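Local structure of uronate isomerase (Caulobacter crescentus, 2Q01) at residues D66-F70 with S115-L119; R157-D161 with S187-V193; G173-S177 with R216-T220; Y197-I203 with H235-R239. The protein catalyses the isomerisation of D-glucuronate to D-fructuronate and of D-galacturonate to D-tagaturonate, a step in the interconversion of pentoses and glucuronate. One frame throughout, in Å; residues are numbered along the deposited sequence.

Contact 1: residues D66-F70 with S115-L119; sequences DHYLF and SWVWL
Leu69 and Leu119 meet tip to tip, joining the first turn of helix 67-74 to helix 114-126. From CB, Leu69 places CG anti to the carbonyl carbon (chi1 -65°), beside the backbone N, which carries the fork of CD1 and CD2 to the second helix. CD2 lies 3.8 Å from Leu119 CD1 and 4.0 Å from Ser115 OG, lodged between residues one helical turn apart, while CD1 adds a slightly longer contact, 4.0 Å, to the same Leu119 CD1. Phe103 and Phe110 also pack on Leu69, and Phe103 and Phe107 on Leu119, making an apolar cluster from both helices, helix 96-105 and the loop after it. The contact is thus a helix-helix interface within a TIM-barrel-clan chain of the uronate isomerase family, buried and without a direct hydrogen bond between the two segments. Alongside the leucines, the edge of Trp118 is turned toward the face of Tyr68 in a T-shaped pair, the centroids of the Tyr68 ring and the Trp118 six-membered ring 5.9 Å apart and the planes at 88°. Arg428 makes cation-pi contacts with both rings, and Tyr68 OH is hydrogen-bonded to Trp388 O. At the start of helix 67-74 the N-cap residue Asp66 is linked to the other helix through water: a single molecule donates to Asp66 OD1 at 2.8 Å and is hydrogen-bonded to Ser115 OG at 3.0 Å.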
loop_
_atom_site.group_PDB
_atom_site.type_symbol
_atom_site.label_atom_id
_atom_site.label_comp_id
_atom_site.label_asym_id
_atom_site.label_seq_id
_atom_site.Cartn_x
_atom_site.Cartn_y
_atom_site.Cartn_z
ATOM N N ASP B 66 18.132 -21.526 -9.699
ATOM C CA ASP B 66 17.608 -20.296 -9.093
ATOM C C ASP B 66 16.603 -19.572 -9.989
ATOM O O ASP B 66 16.976 -18.961 -11.000
ATOM C CB ASP B 66 18.744 -19.354 -8.674
ATOM C CG ASP B 66 18.276 -18.240 -7.740
ATOM O OD1 ASP B 66 18.955 -17.195 -7.677
ATOM O OD2 ASP B 66 17.238 -18.403 -7.062
ATOM N N HIS B 67 15.332 -19.629 -9.585
ATOM C CA HIS B 67 14.239 -19.042 -10.361
ATOM C C HIS B 67 14.206 -17.514 -10.350
ATOM O O HIS B 67 13.692 -16.916 -11.288
ATOM C CB HIS B 67 12.871 -19.655 -9.994
ATOM C CG HIS B 67 12.500 -19.516 -8.550
ATOM N ND1 HIS B 67 11.837 -18.414 -8.053
ATOM C CD2 HIS B 67 12.678 -20.352 -7.498
ATOM C CE1 HIS B 67 11.635 -18.570 -6.756
ATOM N NE2 HIS B 67 12.136 -19.738 -6.394
ATOM N N TYR B 68 14.774 -16.897 -9.310
ATOM C CA TYR B 68 14.956 -15.436 -9.254
ATOM C C TYR B 68 15.781 -14.930 -10.436
ATOM O O TYR B 68 15.522 -13.843 -10.968
ATOM C CB TYR B 68 15.672 -15.023 -7.965
ATOM C CG TYR B 68 14.829 -15.037 -6.714
ATOM C CD1 TYR B 68 14.652 -16.213 -5.981
ATOM C CD2 TYR B 68 14.232 -13.868 -6.242
ATOM C CE1 TYR B 68 13.883 -16.230 -4.820
ATOM C CE2 TYR B 68 13.462 -13.873 -5.081
ATOM C CZ TYR B 68 13.293 -15.057 -4.376
ATOM O OH TYR B 68 12.535 -15.069 -3.227
ATOM N N LEU B 69 16.772 -15.728 -10.836
ATOM C CA LEU B 69 17.678 -15.361 -11.915
ATOM C C LEU B 69 17.090 -15.599 -13.296
ATOM O O LEU B 69 17.039 -14.669 -14.101
ATOM C CB LEU B 69 19.035 -16.062 -11.768
ATOM C CG LEU B 69 19.881 -15.696 -10.540
ATOM C CD1 LEU B 69 21.260 -16.314 -10.654
ATOM C CD2 LEU B 69 19.989 -14.184 -10.320
ATOM N N PHE B 70 16.633 -16.820 -13.577
ATOM C CA PHE B 70 16.119 -17.095 -14.920
ATOM C C PHE B 70 14.781 -16.425 -15.281
ATOM O O PHE B 70 14.494 -16.242 -16.457
ATOM C CB PHE B 70 16.216 -18.579 -15.349
ATOM C CG PHE B 70 15.417 -19.554 -14.514
ATOM C CD1 PHE B 70 16.075 -20.476 -13.705
ATOM C CD2 PHE B 70 14.026 -19.615 -14.598
ATOM C CE1 PHE B 70 15.362 -21.408 -12.952
ATOM C CE2 PHE B 70 13.302 -20.540 -13.844
ATOM C CZ PHE B 70 13.970 -21.439 -13.025
ATOM N N SER B 115 19.141 -9.350 -6.008
ATOM C CA SER B 115 20.048 -10.357 -6.566
ATOM C C SER B 115 21.414 -9.783 -6.930
ATOM O O SER B 115 22.395 -10.517 -6.997
ATOM C CB SER B 115 19.426 -11.007 -7.800
ATOM O OG SER B 115 18.424 -11.936 -7.432
ATOM N N TRP B 116 21.461 -8.476 -7.186
ATOM C CA TRP B 116 22.712 -7.755 -7.374
ATOM C C TRP B 116 23.505 -7.817 -6.076
ATOM O O TRP B 116 24.700 -8.099 -6.087
ATOM C CB TRP B 116 22.424 -6.298 -7.743
ATOM C CG TRP B 116 23.621 -5.479 -8.142
ATOM C CD1 TRP B 116 24.050 -5.232 -9.411
ATOM C CD2 TRP B 116 24.520 -4.777 -7.270
ATOM N NE1 TRP B 116 25.164 -4.430 -9.390
ATOM C CE2 TRP B 116 25.476 -4.135 -8.089
ATOM C CE3 TRP B 116 24.613 -4.630 -5.876
ATOM C CZ2 TRP B 116 26.516 -3.355 -7.563
ATOM C CZ3 TRP B 116 25.644 -3.854 -5.354
ATOM C CH2 TRP B 116 26.583 -3.226 -6.199
ATOM N N VAL B 117 22.822 -7.560 -4.964
ATOM C CA VAL B 117 23.430 -7.591 -3.640
ATOM C C VAL B 117 23.885 -9.007 -3.250
ATOM O O VAL B 117 25.020 -9.181 -2.806
ATOM C CB VAL B 117 22.486 -6.978 -2.559
ATOM C CG1 VAL B 117 23.092 -7.092 -1.178
ATOM C CG2 VAL B 117 22.180 -5.509 -2.862
ATOM N N TRP B 118 23.022 -10.009 -3.450
ATOM C CA TRP B 118 23.325 -11.386 -3.025
ATOM C C TRP B 118 24.441 -12.037 -3.832
ATOM O O TRP B 118 25.331 -12.653 -3.258
ATOM C CB TRP B 118 22.092 -12.296 -3.066
ATOM C CG TRP B 118 20.923 -11.840 -2.248
ATOM C CD1 TRP B 118 20.952 -11.245 -1.016
ATOM C CD2 TRP B 118 19.540 -11.978 -2.595
ATOM N NE1 TRP B 118 19.672 -10.986 -0.585
ATOM C CE2 TRP B 118 18.785 -11.426 -1.533
ATOM C CE3 TRP B 118 18.863 -12.504 -3.707
ATOM C CZ2 TRP B 118 17.385 -11.386 -1.548
ATOM C CZ3 TRP B 118 17.472 -12.463 -3.724
ATOM C CH2 TRP B 118 16.748 -11.905 -2.651
ATOM N N LEU B 119 24.385 -11.901 -5.155
ATOM C CA LEU B 119 25.380 -12.510 -6.032
ATOM C C LEU B 119 26.746 -11.858 -5.936
ATOM O O LEU B 119 27.758 -12.555 -5.997
ATOM C CB LEU B 119 24.914 -12.512 -7.488
ATOM C CG LEU B 119 23.971 -13.620 -7.950
ATOM C CD1 LEU B 119 23.547 -13.328 -9.369
ATOM C CD2 LEU B 119 24.638 -14.984 -7.860
HETATM O O HOH W 1 18.987 -14.695 -6.469
#

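Contact 2: residues R157-D161 with S187-V193; sequences RALFD and SGWGGHV
Trp189 lies with one face of its indole against the side chain of Arg157 and its edge against Phe160 and Asp161. Arg157 CG makes a CH-pi contact 3.8 Å from the centroid of the Trp189 six-membered ring. The arginine chain runs extended from there, so its guanidinium continues past the ring toward Trp189 CB and Ser187, its plane only 6° from that of the indole. On the opposite face of the indole sits Gly191 N, so the ring is sandwiched between the arginine chain and the backbone of Gly191. The edge of Trp189 is turned toward the face of Phe160, with Trp189 CZ2 3.4 Å from Phe160 CD2 and the planes at 70°. Trp189 NE1 donates in its ring plane to the syn lone pair of Asp161 OD1, 3.3 Å away, with a weak second bond to Asp161 OD2. Phe160 is set there by its CG lying anti to the backbone N (chi1 -170°), and its far rim reaches Val193, where Phe160 CE1 lies 3.8 Å from Val193 CG2. In the second shell Arg480 forms a salt bridge with Asp161 OD2, and Phe49 O accepts a hydrogen bond from Arg157 NE. The contact thereby fastens helix 156-162 to the loop leading into strand 192-194 of the three-stranded parallel sheet, with Phe160 reaching strand 165-169 and both Trp189 and Val193 resting on Ile184 of helix 179-186.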
loop_
_atom_site.group_PDB
_atom_site.type_symbol
_atom_site.label_atom_id
_atom_site.label_comp_id
_atom_site.label_asym_id
_atom_site.label_seq_id
_atom_site.Cartn_x
_atom_site.Cartn_y
_atom_site.Cartn_z
ATOM N N ARG B 157 29.382 -29.761 3.519
ATOM C CA ARG B 157 29.630 -29.767 4.966
ATOM C C ARG B 157 30.680 -28.737 5.383
ATOM O O ARG B 157 30.539 -28.085 6.420
ATOM C CB ARG B 157 30.079 -31.150 5.433
ATOM C CG ARG B 157 28.992 -32.205 5.451
ATOM C CD ARG B 157 29.530 -33.520 6.007
ATOM N NE ARG B 157 28.505 -34.555 6.019
ATOM C CZ ARG B 157 28.717 -35.826 6.342
ATOM N NH1 ARG B 157 29.929 -36.239 6.685
ATOM N NH2 ARG B 157 27.709 -36.686 6.325
ATOM N N ALA B 158 31.726 -28.601 4.571
ATOM C CA ALA B 158 32.807 -27.651 4.829
ATOM C C ALA B 158 32.327 -26.208 4.718
ATOM O O ALA B 158 32.762 -25.345 5.480
ATOM C CB ALA B 158 33.965 -27.899 3.881
ATOM N N LEU B 159 31.428 -25.964 3.767
ATOM C CA LEU B 159 30.817 -24.652 3.566
ATOM C C LEU B 159 29.835 -24.307 4.680
ATOM O O LEU B 159 29.763 -23.158 5.106
ATOM C CB LEU B 159 30.104 -24.605 2.217
ATOM C CG LEU B 159 30.940 -24.367 0.960
ATOM C CD1 LEU B 159 30.143 -24.736 -0.286
ATOM C CD2 LEU B 159 31.408 -22.928 0.879
ATOM N N PHE B 160 29.087 -25.311 5.141
ATOM C CA PHE B 160 28.162 -25.188 6.270
ATOM C C PHE B 160 28.882 -24.684 7.519
ATOM O O PHE B 160 28.349 -23.857 8.259
ATOM C CB PHE B 160 27.525 -26.554 6.544
ATOM C CG PHE B 160 26.370 -26.535 7.522
ATOM C CD1 PHE B 160 25.060 -26.479 7.062
ATOM C CD2 PHE B 160 26.588 -26.631 8.898
ATOM C CE1 PHE B 160 23.993 -26.491 7.950
ATOM C CE2 PHE B 160 25.525 -26.646 9.792
ATOM C CZ PHE B 160 24.224 -26.576 9.316
ATOM N N ASP B 161 30.092 -25.189 7.744
ATOM C CA ASP B 161 30.897 -24.797 8.899
ATOM C C ASP B 161 31.532 -23.417 8.736
ATOM O O ASP B 161 31.560 -22.628 9.683
ATOM C CB ASP B 161 31.961 -25.855 9.183
ATOM C CG ASP B 161 31.364 -27.233 9.404
ATOM O OD1 ASP B 161 32.071 -28.237 9.163
ATOM O OD2 ASP B 161 30.184 -27.310 9.810
ATOM N N SER B 187 26.174 -39.552 11.186
ATOM C CA SER B 187 27.571 -39.250 10.870
ATOM C C SER B 187 28.241 -38.487 12.005
ATOM O O SER B 187 27.565 -37.932 12.873
ATOM C CB SER B 187 27.679 -38.454 9.565
ATOM O OG SER B 187 27.234 -37.120 9.730
ATOM N N GLY B 188 29.573 -38.459 11.982
ATOM C CA GLY B 188 30.368 -37.767 13.004
ATOM C C GLY B 188 30.273 -36.252 12.943
ATOM O O GLY B 188 30.515 -35.570 13.941
ATOM N N TRP B 189 29.932 -35.739 11.761
ATOM C CA TRP B 189 29.673 -34.322 11.524
ATOM C C TRP B 189 28.500 -33.837 12.372
ATOM O O TRP B 189 27.480 -34.519 12.477
ATOM C CB TRP B 189 29.362 -34.123 10.047
ATOM C CG TRP B 189 29.253 -32.701 9.599
ATOM C CD1 TRP B 189 30.253 -31.773 9.558
ATOM C CD2 TRP B 189 28.083 -32.054 9.081
ATOM N NE1 TRP B 189 29.778 -30.586 9.060
ATOM C CE2 TRP B 189 28.449 -30.729 8.761
ATOM C CE3 TRP B 189 26.759 -32.464 8.861
ATOM C CZ2 TRP B 189 27.539 -29.809 8.230
ATOM C CZ3 TRP B 189 25.855 -31.547 8.331
ATOM C CH2 TRP B 189 26.252 -30.233 8.024
ATOM N N GLY B 190 28.657 -32.663 12.980
ATOM C CA GLY B 190 27.710 -32.182 13.986
ATOM C C GLY B 190 26.764 -31.085 13.537
ATOM O O GLY B 190 26.199 -30.372 14.367
ATOM N N GLY B 191 26.587 -30.957 12.224
ATOM C CA GLY B 191 25.699 -29.948 11.652
ATOM C C GLY B 191 24.239 -30.231 11.947
ATOM O O GLY B 191 23.765 -31.358 11.763
ATOM N N HIS B 192 23.535 -29.198 12.408
ATOM C CA HIS B 192 22.142 -29.309 12.814
ATOM C C HIS B 192 21.253 -29.002 11.618
ATOM O O HIS B 192 20.711 -27.904 11.484
ATOM C CB HIS B 192 21.872 -28.379 14.000
ATOM C CG HIS B 192 20.513 -28.525 14.617
ATOM N ND1 HIS B 192 19.625 -27.473 14.715
ATOM C CD2 HIS B 192 19.902 -29.583 15.199
ATOM C CE1 HIS B 192 18.523 -27.881 15.315
ATOM N NE2 HIS B 192 18.665 -29.158 15.621
ATOM N N VAL B 193 21.144 -29.986 10.730
ATOM C CA VAL B 193 20.240 -29.914 9.594
ATOM C C VAL B 193 18.949 -30.637 9.966
ATOM O O VAL B 193 18.944 -31.846 10.202
ATOM C CB VAL B 193 20.859 -30.507 8.312
ATOM C CG1 VAL B 193 19.859 -30.461 7.165
ATOM C CG2 VAL B 193 22.144 -29.757 7.938
#

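Contact 3: residues G173-S177 with R216-T220; sequences GPHES and RFAET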
loop_
_atom_site.group_PDB
_atom_site.type_symbol
_atom_site.label_atom_id
_atom_site.label_comp_id
_atom_site.label_asym_id
_atom_site.label_seq_id
_atom_site.Cartn_x
_atom_site.Cartn_y
_atom_site.Cartn_z
ATOM N N GLY B 173 7.545 -33.251 2.469
ATOM C CA GLY B 173 6.169 -33.684 2.686
ATOM C C GLY B 173 6.107 -35.007 3.428
ATOM O O GLY B 173 7.123 -35.685 3.565
ATOM N N PRO B 174 4.906 -35.398 3.896
ATOM C CA PRO B 174 4.672 -36.646 4.641
ATOM C C PRO B 174 4.846 -37.897 3.783
ATOM O O PRO B 174 5.024 -38.995 4.317
ATOM C CB PRO B 174 3.207 -36.535 5.081
ATOM C CG PRO B 174 2.776 -35.162 4.759
ATOM C CD PRO B 174 3.663 -34.639 3.699
ATOM N N HIS B 175 4.786 -37.715 2.466
ATOM C CA HIS B 175 4.938 -38.790 1.498
ATOM C C HIS B 175 6.388 -39.116 1.128
ATOM O O HIS B 175 6.651 -40.186 0.581
ATOM C CB HIS B 175 4.126 -38.482 0.232
ATOM C CG HIS B 175 4.520 -37.209 -0.454
ATOM N ND1 HIS B 175 4.078 -35.971 -0.039
ATOM C CD2 HIS B 175 5.298 -36.986 -1.538
ATOM C CE1 HIS B 175 4.581 -35.039 -0.828
ATOM N NE2 HIS B 175 5.324 -35.628 -1.747
ATOM N N GLU B 176 7.323 -38.211 1.420
ATOM C CA GLU B 176 8.753 -38.482 1.165
ATOM C C GLU B 176 9.521 -38.973 2.395
ATOM O O GLU B 176 9.081 -38.763 3.531
ATOM C CB GLU B 176 9.458 -37.294 0.497
ATOM C CG GLU B 176 8.743 -35.957 0.627
ATOM C CD GLU B 176 9.284 -34.907 -0.327
ATOM O OE1 GLU B 176 10.038 -35.269 -1.256
ATOM O OE2 GLU B 176 8.954 -33.717 -0.148
ATOM N N SER B 177 10.661 -39.629 2.151
ATOM C CA SER B 177 11.461 -40.216 3.229
ATOM C C SER B 177 12.404 -39.207 3.877
ATOM O O SER B 177 12.840 -38.240 3.244
ATOM C CB SER B 177 12.250 -41.434 2.733
ATOM O OG SER B 177 13.354 -41.054 1.932
ATOM N N ARG B 216 2.046 -42.819 -1.963
ATOM C CA ARG B 216 3.269 -42.999 -1.175
ATOM C C ARG B 216 3.166 -42.478 0.263
ATOM O O ARG B 216 3.982 -42.842 1.106
ATOM C CB ARG B 216 4.523 -42.487 -1.907
ATOM C CG ARG B 216 4.444 -41.095 -2.481
ATOM C CD ARG B 216 5.491 -40.900 -3.573
ATOM N NE ARG B 216 6.846 -40.768 -3.036
ATOM C CZ ARG B 216 7.600 -39.672 -3.132
ATOM N NH1 ARG B 216 7.148 -38.593 -3.760
ATOM N NH2 ARG B 216 8.819 -39.659 -2.606
ATOM N N PHE B 217 2.151 -41.658 0.539
ATOM C CA PHE B 217 1.775 -41.268 1.910
ATOM C C PHE B 217 1.291 -42.498 2.695
ATOM O O PHE B 217 1.573 -42.628 3.886
ATOM C CB PHE B 217 0.708 -40.160 1.845
ATOM C CG PHE B 217 0.228 -39.630 3.186
ATOM C CD1 PHE B 217 -1.085 -39.194 3.318
ATOM C CD2 PHE B 217 1.073 -39.515 4.286
ATOM C CE1 PHE B 217 -1.557 -38.691 4.526
ATOM C CE2 PHE B 217 0.605 -39.021 5.500
ATOM C CZ PHE B 217 -0.709 -38.601 5.614
ATOM N N ALA B 218 0.587 -43.402 2.011
ATOM C CA ALA B 218 0.147 -44.678 2.586
ATOM C C ALA B 218 1.307 -45.648 2.838
ATOM O O ALA B 218 1.265 -46.435 3.783
ATOM C CB ALA B 218 -0.891 -45.325 1.687
ATOM N N GLU B 219 2.334 -45.586 1.991
ATOM C CA GLU B 219 3.531 -46.420 2.145
ATOM C C GLU B 219 4.393 -45.982 3.330
ATOM O O GLU B 219 4.861 -46.824 4.094
ATOM C CB GLU B 219 4.373 -46.419 0.866
ATOM C CG GLU B 219 3.672 -47.005 -0.356
ATOM C CD GLU B 219 4.375 -46.674 -1.668
ATOM O OE1 GLU B 219 5.417 -45.977 -1.644
ATOM O OE2 GLU B 219 3.882 -47.113 -2.729
ATOM N N THR B 220 4.587 -44.672 3.483
ATOM C CA THR B 220 5.402 -44.126 4.580
ATOM C C THR B 220 4.718 -44.169 5.951
ATOM O O THR B 220 5.388 -44.141 6.981
ATOM C CB THR B 220 5.877 -42.676 4.304
ATOM O OG1 THR B 220 4.749 -41.801 4.227
ATOM C CG2 THR B 220 6.678 -42.595 3.016
#
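Arg216, the first residue of the helical segment, bends over the type I beta turn Gly173-Glu176, which follows strand 165-169 in this TIM-barrel-clan chain; the contact ties that loop to helix 210-221. Across the turn, Glu176 OE2 takes the Gly173 N-H on its anti lone pair. The arginine chain turns at chi3 (-74°), bringing one face of its guanidinium against the ring edge of His175, Arg216 NH1 3.3 Å from His175 CD2, with the two planes 76° apart. Arg216 NH2 passes 4.0 Å from Glu176 CB. Were the arginine replaced, an alanine here is likely to uncover this edge of the imidazole and leave His175 freer to turn. Next in sequence, Phe217 points its CG anti to the backbone N, which lays Phe217 CE2 3.6 Å from Pro174 CB; Phe217 CB also nears His175 CB. The Phe217 side chain also touches Val202 and, on helix 228-244, Ala234 and Arg238. One turn further along from Arg216, Thr220 straddles two carbonyls. Its methyl CG2 rests 3.4 Å from His175 O, while Thr220 OG1 donates to Pro174 O in a 2.8 Å hydrogen bond that lies in the carbonyl plane, with a C=O...donor angle of 149°.

Contact 4: residues Y197-I203 with H235-R239; sequences YRPDAVI and HRLRR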
loop_
_atom_site.group_PDB
_atom_site.type_symbol
_atom_site.label_atom_id
_atom_site.label_comp_id
_atom_site.label_asym_id
_atom_site.label_seq_id
_atom_site.Cartn_x
_atom_site.Cartn_y
_atom_site.Cartn_z
ATOM N N TYR B 197 7.581 -29.934 8.280
ATOM C CA TYR B 197 6.445 -30.721 7.797
ATOM C C TYR B 197 5.551 -29.928 6.845
ATOM O O TYR B 197 4.852 -29.010 7.268
ATOM C CB TYR B 197 5.624 -31.204 8.994
ATOM C CG TYR B 197 4.555 -32.232 8.683
ATOM C CD1 TYR B 197 4.887 -33.574 8.512
ATOM C CD2 TYR B 197 3.211 -31.870 8.606
ATOM C CE1 TYR B 197 3.923 -34.522 8.253
ATOM C CE2 TYR B 197 2.227 -32.818 8.344
ATOM C CZ TYR B 197 2.597 -34.143 8.173
ATOM O OH TYR B 197 1.661 -35.102 7.911
ATOM N N ARG B 198 5.561 -30.289 5.563
ATOM C CA ARG B 198 4.765 -29.580 4.559
ATOM C C ARG B 198 3.762 -30.507 3.864
ATOM O O ARG B 198 4.064 -31.063 2.808
ATOM C CB ARG B 198 5.674 -28.929 3.521
ATOM C CG ARG B 198 5.001 -27.832 2.713
ATOM C CD ARG B 198 5.666 -27.653 1.369
ATOM N NE ARG B 198 5.047 -26.572 0.607
ATOM C CZ ARG B 198 5.513 -25.327 0.538
ATOM N NH1 ARG B 198 6.625 -24.981 1.179
ATOM N NH2 ARG B 198 4.863 -24.423 -0.184
ATOM N N PRO B 199 2.552 -30.654 4.439
ATOM C CA PRO B 199 1.573 -31.634 3.964
ATOM C C PRO B 199 0.766 -31.253 2.715
ATOM O O PRO B 199 -0.162 -31.976 2.353
ATOM C CB PRO B 199 0.650 -31.804 5.171
ATOM C CG PRO B 199 0.698 -30.500 5.863
ATOM C CD PRO B 199 2.047 -29.896 5.598
ATOM N N ASP B 200 1.147 -30.158 2.056
ATOM C CA ASP B 200 0.417 -29.566 0.921
ATOM C C ASP B 200 -0.074 -30.523 -0.163
ATOM O O ASP B 200 -1.184 -30.361 -0.670
ATOM C CB ASP B 200 1.269 -28.477 0.257
ATOM C CG ASP B 200 1.444 -27.247 1.131
ATOM O OD1 ASP B 200 0.925 -27.218 2.273
ATOM O OD2 ASP B 200 2.109 -26.302 0.661
ATOM N N ALA B 201 0.751 -31.506 -0.517
ATOM C CA ALA B 201 0.426 -32.432 -1.600
ATOM C C ALA B 201 -0.661 -33.461 -1.246
ATOM O O ALA B 201 -1.336 -33.975 -2.140
ATOM C CB ALA B 201 1.684 -33.120 -2.106
ATOM N N VAL B 202 -0.831 -33.753 0.046
ATOM C CA VAL B 202 -1.866 -34.698 0.491
ATOM C C VAL B 202 -3.065 -33.973 1.104
ATOM O O VAL B 202 -3.936 -34.588 1.723
ATOM C CB VAL B 202 -1.315 -35.795 1.460
ATOM C CG1 VAL B 202 -0.264 -36.642 0.770
ATOM C CG2 VAL B 202 -0.747 -35.192 2.730
ATOM N N ILE B 203 -3.098 -32.657 0.920
ATOM C CA ILE B 203 -4.181 -31.816 1.433
ATOM C C ILE B 203 -4.911 -31.116 0.283
ATOM O O ILE B 203 -6.139 -31.024 0.289
ATOM C CB ILE B 203 -3.669 -30.802 2.497
ATOM C CG1 ILE B 203 -3.189 -31.562 3.744
ATOM C CG2 ILE B 203 -4.749 -29.758 2.838
ATOM C CD1 ILE B 203 -2.929 -30.713 4.975
ATOM N N HIS B 235 -1.159 -38.619 9.439
ATOM C CA HIS B 235 -0.547 -37.305 9.629
ATOM C C HIS B 235 0.169 -37.196 10.969
ATOM O O HIS B 235 1.233 -36.585 11.054
ATOM C CB HIS B 235 -1.593 -36.204 9.536
ATOM C CG HIS B 235 -1.826 -35.697 8.149
ATOM N ND1 HIS B 235 -0.861 -35.026 7.431
ATOM C CD2 HIS B 235 -2.928 -35.724 7.364
ATOM C CE1 HIS B 235 -1.349 -34.681 6.253
ATOM N NE2 HIS B 235 -2.602 -35.090 6.189
ATOM N N ARG B 236 -0.425 -37.783 12.007
ATOM C CA ARG B 236 0.162 -37.783 13.342
ATOM C C ARG B 236 1.454 -38.588 13.389
ATOM O O ARG B 236 2.450 -38.132 13.957
ATOM C CB ARG B 236 -0.825 -38.321 14.370
ATOM C CG ARG B 236 -1.937 -37.364 14.718
ATOM C CD ARG B 236 -2.774 -37.888 15.881
ATOM N NE ARG B 236 -4.154 -37.419 15.775
ATOM C CZ ARG B 236 -5.169 -38.149 15.318
ATOM N NH1 ARG B 236 -4.984 -39.410 14.940
ATOM N NH2 ARG B 236 -6.381 -37.616 15.251
ATOM N N LEU B 237 1.433 -39.771 12.777
ATOM C CA LEU B 237 2.602 -40.643 12.714
ATOM C C LEU B 237 3.742 -40.039 11.895
ATOM O O LEU B 237 4.912 -40.208 12.239
ATOM C CB LEU B 237 2.226 -42.023 12.164
ATOM C CG LEU B 237 1.337 -42.947 13.007
ATOM C CD1 LEU B 237 1.184 -44.283 12.306
ATOM C CD2 LEU B 237 1.864 -43.146 14.430
ATOM N N ARG B 238 3.398 -39.334 10.820
ATOM C CA ARG B 238 4.408 -38.687 9.985
ATOM C C ARG B 238 4.990 -37.450 10.652
ATOM O O ARG B 238 6.186 -37.213 10.567
ATOM C CB ARG B 238 3.866 -38.359 8.588
ATOM C CG ARG B 238 3.694 -39.586 7.692
ATOM C CD ARG B 238 4.941 -40.435 7.665
ATOM N NE ARG B 238 5.972 -39.869 6.805
ATOM C CZ ARG B 238 7.264 -40.170 6.886
ATOM N NH1 ARG B 238 8.126 -39.612 6.047
ATOM N NH2 ARG B 238 7.694 -41.023 7.805
ATOM N N ARG B 239 4.144 -36.685 11.336
ATOM C CA ARG B 239 4.600 -35.545 12.117
ATOM C C ARG B 239 5.575 -35.961 13.210
ATOM O O ARG B 239 6.586 -35.289 13.419
ATOM C CB ARG B 239 3.418 -34.790 12.715
ATOM C CG ARG B 239 2.796 -33.803 11.752
ATOM C CD ARG B 239 1.401 -33.406 12.191
ATOM N NE ARG B 239 1.426 -32.528 13.355
ATOM C CZ ARG B 239 1.248 -31.210 13.303
ATOM N NH1 ARG B 239 1.030 -30.604 12.144
ATOM N NH2 ARG B 239 1.284 -30.496 14.415
#
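Tyr197 and His235 are joined at their polar edges by a short hydrogen bond, Tyr197 OH to His235 ND1 at 2.6 Å. This is the tight part of the contact. Arg239 CG sits over the centre of one face of the phenol, 3.5 Å from the ring centroid and 7° off its normal, a close CH-pi contact. With CG anti to the backbone N (chi1 -170°), Tyr197 swings its ring onto helix 228-244, where Arg238 CB meets the ring edge, 3.9 Å from Tyr197 CE1. The contact thus packs the loop that leaves strand 192-194 of the three-stranded parallel sheet against a long helix of this TIM-barrel-clan chain, and Phe242 of the same helix adds an edge-to-face partner to the tyrosine. With a phenylalanine in its place, His235 ND1 is likely to be left without its hydroxyl mate. Beyond the tyrosine the contact is smaller, not more distant: His235 CE1 is touched by Pro199 CB at 3.7 Å and by Val202 CG2 at 3.6 Å. Looser is the approach of Ile203 CG1, 4.3 Å from His235 NE2, which is hydrogen-bonded to Tyr231 OH. On the solvent side Arg236 and Leu237 point away from the loop, whereas the buried Arg239 gives its guanidinium NH2 to a salt bridge with Asp302.

In the fold
Contacts 3 and 4 form one continuous cluster, their centres 8 Å apart. Arg238 of contact 4 joins them, its NE 2.8 Å from Pro174 O of contact 3 in a probable hydrogen bond, and Pro174 CG packs 3.3 Å from Tyr197 OH. Their segments alternate along the chain, so the loops after strands 165-169 and 192-194 and the helices 210-221 and 228-244 are interleaved. Contact 2 adjoins contact 4 in sequence through strand 192-194, yet their centres lie 27 Å apart. Contact 1 lies 26 Å from contact 2 but about 31 Å from contact 4, centre to centre, across the chain's centre. None of the four includes the potassium-site residues Ala375, Tyr378, Leu381 and Asn411.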